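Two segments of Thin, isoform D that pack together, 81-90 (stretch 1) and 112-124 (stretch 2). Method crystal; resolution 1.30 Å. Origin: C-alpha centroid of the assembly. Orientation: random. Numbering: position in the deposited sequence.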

# COMPACT_ATOMS: atom_id res chain seq x y z
N GLU A 81 -18.89 -3.27 2.87
CA GLU A 81 -17.90 -4.23 2.43
C GLU A 81 -18.30 -4.76 1.06
O GLU A 81 -19.45 -4.66 0.65
CB GLU A 81 -17.78 -5.40 3.42
CG GLU A 81 -19.01 -6.30 3.48
CD GLU A 81 -18.84 -7.41 4.47
OE1 GLU A 81 -18.16 -8.40 4.13
OE2 GLU A 81 -19.36 -7.28 5.61
N PHE A 82 -17.33 -5.37 0.39
CA PHE A 82 -17.63 -6.07 -0.85
C PHE A 82 -16.56 -7.12 -1.10
O PHE A 82 -15.41 -6.96 -0.68
CB PHE A 82 -17.78 -5.11 -2.05
CG PHE A 82 -16.64 -4.15 -2.21
CD1 PHE A 82 -15.50 -4.53 -2.91
CD2 PHE A 82 -16.71 -2.87 -1.70
CE1 PHE A 82 -14.45 -3.67 -3.08
CE2 PHE A 82 -15.64 -1.98 -1.87
CZ PHE A 82 -14.52 -2.39 -2.56
N GLY A 83 -16.95 -8.19 -1.77
CA GLY A 83 -16.04 -9.24 -2.15
C GLY A 83 -16.32 -10.54 -1.42
O GLY A 83 -16.77 -10.56 -0.26
N GLU A 84 -16.06 -11.65 -2.11
CA GLU A 84 -16.09 -12.98 -1.52
C GLU A 84 -15.09 -13.83 -2.29
O GLU A 84 -14.61 -13.43 -3.36
CB GLU A 84 -17.48 -13.60 -1.56
CG GLU A 84 -18.01 -13.90 -2.93
CD GLU A 84 -19.50 -14.24 -2.88
OE1 GLU A 84 -20.29 -13.31 -2.63
OE2 GLU A 84 -19.87 -15.42 -3.03
N TYR A 85 -14.79 -15.00 -1.75
CA TYR A 85 -13.78 -15.87 -2.34
C TYR A 85 -14.18 -16.36 -3.73
O TYR A 85 -15.30 -16.84 -3.94
CB TYR A 85 -13.55 -17.08 -1.44
CG TYR A 85 -12.63 -18.09 -2.06
CD1 TYR A 85 -11.26 -17.85 -2.12
CD2 TYR A 85 -13.11 -19.27 -2.59
CE1 TYR A 85 -10.40 -18.78 -2.69
CE2 TYR A 85 -12.26 -20.20 -3.16
CZ TYR A 85 -10.91 -19.95 -3.21
OH TYR A 85 -10.05 -20.86 -3.77
N GLY A 86 -13.25 -16.29 -4.67
CA GLY A 86 -13.45 -16.94 -5.95
C GLY A 86 -12.60 -16.30 -7.02
O GLY A 86 -11.74 -15.48 -6.74
N ASN A 87 -12.87 -16.71 -8.27
CA ASN A 87 -12.17 -16.17 -9.44
C ASN A 87 -13.12 -15.51 -10.43
O ASN A 87 -12.70 -15.16 -11.54
CB ASN A 87 -11.29 -17.22 -10.13
CG ASN A 87 -12.07 -18.38 -10.68
OD1 ASN A 87 -13.28 -18.31 -10.86
ND2 ASN A 87 -11.36 -19.46 -10.97
N GLY A 88 -14.39 -15.33 -10.07
CA GLY A 88 -15.32 -14.60 -10.89
C GLY A 88 -15.23 -13.09 -10.68
O GLY A 88 -14.39 -12.56 -9.95
N GLU A 89 -16.11 -12.38 -11.36
CA GLU A 89 -16.09 -10.93 -11.31
C GLU A 89 -16.51 -10.46 -9.92
O GLU A 89 -17.53 -10.90 -9.39
CB GLU A 89 -17.00 -10.36 -12.41
CG GLU A 89 -16.47 -10.71 -13.82
CD GLU A 89 -17.30 -10.15 -14.98
OE1 GLU A 89 -18.49 -9.82 -14.79
OE2 GLU A 89 -16.74 -10.04 -16.10
N GLY A 90 -15.70 -9.60 -9.31
CA GLY A 90 -15.98 -9.15 -7.97
C GLY A 90 -15.69 -10.17 -6.89
O GLY A 90 -16.06 -9.96 -5.73
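Stretch 2, residues 112-124: YNHRIQVLDPQGR

A loop that lacks regular secondary structure can still be held firmly if side chains from a neighbouring strand reach its backbone carbonyls and amides. The two segments of Thin, isoform D illustrate the principle. Stretch 2 leaves a 3-10 segment at Tyr-112 and Asn-113, runs as a strand from Arg-115 to Leu-119, and reverses in a type I beta turn from Asp-120 to Gly-123. Stretch 1 begins as the end of a strand at Glu-81 and Phe-82 and continues mostly as loop. The CA atoms of Asn-87 and Asn-113 lie 6.4 Å apart, and those of Gly-90 and Gln-117 7.4 Å apart, so over this portion the chains advance in the same sense. Phe-82, by contrast, lies near the far end of stretch 2, with Phe-82 CA 6.2 Å from Gly-123 CA.

The polar contacts follow the loop in order. Asn-113 ND2 donates to Gly-86 O at 3.0 Å with a nearly straight geometry. Arg-115, its side chain extended beyond a chi1 in the p well, takes the next two carbonyls: NH2 donates to Gly-88 O at 2.9 Å, the acceptor lying at the guanidinium edge near its plane, while NH1 makes a weak bond to Asn-87 O at 3.0 Å. Gln-117 then reverses the polarity, its OE1 accepting from Gly-90 N at 2.9 Å. Three consecutive carbonyls and one amide of the loop are thus satisfied by side chains whose CA-to-CB bonds all point toward it. Those of Ile-116 and Val-118, which alternate with them along the strand, are out of reach. Residues adjoining the stretches supply further hydrogen bonds to Asn-113 ND2, Arg-115 NE and NH2, and Gln-117 NE2.

At Phe-82 the contact becomes apolar. Gly-123 CA lies over one face of the ring, 4.1 Å from its centroid, in a CH-pi contact, and Leu-119 CD1 approaches Phe-82 CE1 at 4.1 Å. Glycine suits this position twice over: an ideal CB on Gly-123 would fall 2.8 Å from Phe-82 CD2, and the backbone angles would also jam it against the preceding carbonyl.

The turn that presents Gly-123 is braced by four hydrogen bonds within the stretch, two of them to Asp-120 OD1. Gly-123 N donates to Asp-120 O at 2.8 Å, and Asp-120 N to Arg-124 O at 2.7 Å. Asp-120 OD1 accepts from both Gln-122 N, at 2.8 Å, and Arg-124 N, at 3.0 Å. The whole contact buries just 391 Å², summed over both sides.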

# COMPACT_ATOMS: atom_id res chain seq x y z
N TYR A 112 -3.91 -13.86 -5.75
CA TYR A 112 -3.85 -15.25 -6.21
C TYR A 112 -4.66 -15.49 -7.48
O TYR A 112 -4.58 -16.59 -8.05
CB TYR A 112 -4.29 -16.21 -5.11
CG TYR A 112 -3.28 -16.50 -4.01
CD1 TYR A 112 -1.90 -16.53 -4.24
CD2 TYR A 112 -3.73 -16.79 -2.74
CE1 TYR A 112 -1.00 -16.83 -3.20
CE2 TYR A 112 -2.85 -17.08 -1.71
CZ TYR A 112 -1.50 -17.10 -1.94
OH TYR A 112 -0.68 -17.40 -0.89
N ASN A 113 -5.39 -14.50 -7.97
CA ASN A 113 -5.94 -14.55 -9.31
C ASN A 113 -5.08 -13.81 -10.32
O ASN A 113 -5.43 -13.76 -11.50
CB ASN A 113 -7.36 -13.99 -9.32
CG ASN A 113 -8.34 -14.90 -8.60
OD1 ASN A 113 -8.29 -16.13 -8.73
ND2 ASN A 113 -9.24 -14.30 -7.85
N HIS A 114 -3.97 -13.22 -9.88
CA HIS A 114 -3.00 -12.59 -10.79
C HIS A 114 -3.68 -11.61 -11.73
O HIS A 114 -3.45 -11.60 -12.94
CB HIS A 114 -2.18 -13.64 -11.53
CG HIS A 114 -1.52 -14.59 -10.59
ND1 HIS A 114 -0.29 -14.34 -10.01
CD2 HIS A 114 -1.94 -15.78 -10.10
CE1 HIS A 114 0.02 -15.35 -9.21
NE2 HIS A 114 -0.96 -16.23 -9.25
N ARG A 115 -4.48 -10.72 -11.14
CA ARG A 115 -5.22 -9.73 -11.91
C ARG A 115 -5.49 -8.52 -11.04
O ARG A 115 -5.37 -8.56 -9.81
CB ARG A 115 -6.54 -10.32 -12.44
CG ARG A 115 -7.52 -10.63 -11.33
CD ARG A 115 -8.78 -11.33 -11.82
NE ARG A 115 -9.67 -11.70 -10.72
CZ ARG A 115 -10.85 -12.30 -10.86
NH1 ARG A 115 -11.33 -12.53 -12.07
NH2 ARG A 115 -11.54 -12.64 -9.78
N ILE A 116 -5.88 -7.44 -11.70
CA ILE A 116 -6.39 -6.22 -11.07
C ILE A 116 -7.89 -6.15 -11.34
O ILE A 116 -8.34 -6.46 -12.45
CB ILE A 116 -5.71 -4.97 -11.67
CG1 ILE A 116 -4.18 -5.05 -11.57
CG2 ILE A 116 -6.25 -3.71 -11.00
CD1 ILE A 116 -3.64 -5.29 -10.20
N GLN A 117 -8.65 -5.70 -10.34
CA GLN A 117 -10.07 -5.41 -10.52
C GLN A 117 -10.36 -3.95 -10.20
O GLN A 117 -9.78 -3.38 -9.27
CB GLN A 117 -10.96 -6.33 -9.69
CG GLN A 117 -10.85 -7.79 -10.07
CD GLN A 117 -11.93 -8.63 -9.43
OE1 GLN A 117 -13.12 -8.40 -9.64
NE2 GLN A 117 -11.52 -9.60 -8.64
N VAL A 118 -11.24 -3.36 -10.99
CA VAL A 118 -11.73 -2.01 -10.79
C VAL A 118 -13.21 -2.09 -10.47
O VAL A 118 -13.98 -2.70 -11.21
CB VAL A 118 -11.49 -1.13 -12.03
CG1 VAL A 118 -11.97 0.27 -11.77
CG2 VAL A 118 -10.03 -1.15 -12.45
N LEU A 119 -13.60 -1.47 -9.36
CA LEU A 119 -14.99 -1.43 -8.93
C LEU A 119 -15.42 0.02 -8.78
O LEU A 119 -14.60 0.90 -8.51
CB LEU A 119 -15.15 -2.20 -7.61
CG LEU A 119 -14.67 -3.66 -7.67
CD1 LEU A 119 -13.30 -3.78 -7.02
CD2 LEU A 119 -15.67 -4.61 -7.02
N ASP A 120 -16.70 0.28 -9.01
CA ASP A 120 -17.16 1.66 -8.96
C ASP A 120 -17.21 2.13 -7.51
O ASP A 120 -16.90 1.35 -6.60
CB ASP A 120 -18.46 1.84 -9.76
CG ASP A 120 -19.71 1.42 -9.02
OD1 ASP A 120 -19.66 1.04 -7.84
OD2 ASP A 120 -20.78 1.48 -9.67
N PRO A 121 -17.53 3.41 -7.26
CA PRO A 121 -17.46 3.93 -5.89
C PRO A 121 -18.43 3.27 -4.93
O PRO A 121 -18.30 3.48 -3.72
CB PRO A 121 -17.78 5.42 -6.06
CG PRO A 121 -17.42 5.72 -7.47
CD PRO A 121 -17.77 4.48 -8.24
N GLN A 122 -19.40 2.52 -5.44
CA GLN A 122 -20.34 1.75 -4.62
C GLN A 122 -19.89 0.31 -4.43
O GLN A 122 -20.60 -0.47 -3.80
CB GLN A 122 -21.74 1.77 -5.26
CG GLN A 122 -22.15 3.12 -5.86
CD GLN A 122 -22.00 4.29 -4.88
OE1 GLN A 122 -22.07 4.10 -3.66
NE2 GLN A 122 -21.76 5.49 -5.41
N GLY A 123 -18.74 -0.07 -4.98
CA GLY A 123 -18.29 -1.44 -4.88
C GLY A 123 -18.78 -2.36 -5.97
O GLY A 123 -18.65 -3.58 -5.82
N ARG A 124 -19.34 -1.83 -7.05
CA ARG A 124 -19.87 -2.62 -8.15
C ARG A 124 -18.77 -2.91 -9.16
O ARG A 124 -18.10 -1.98 -9.62
CB ARG A 124 -21.00 -1.83 -8.82
CG ARG A 124 -21.89 -2.59 -9.77
CD ARG A 124 -22.84 -1.60 -10.46
NE ARG A 124 -23.88 -2.26 -11.22
CZ ARG A 124 -25.01 -2.74 -10.70
NH1 ARG A 124 -25.25 -2.61 -9.39
NH2 ARG A 124 -25.91 -3.31 -11.47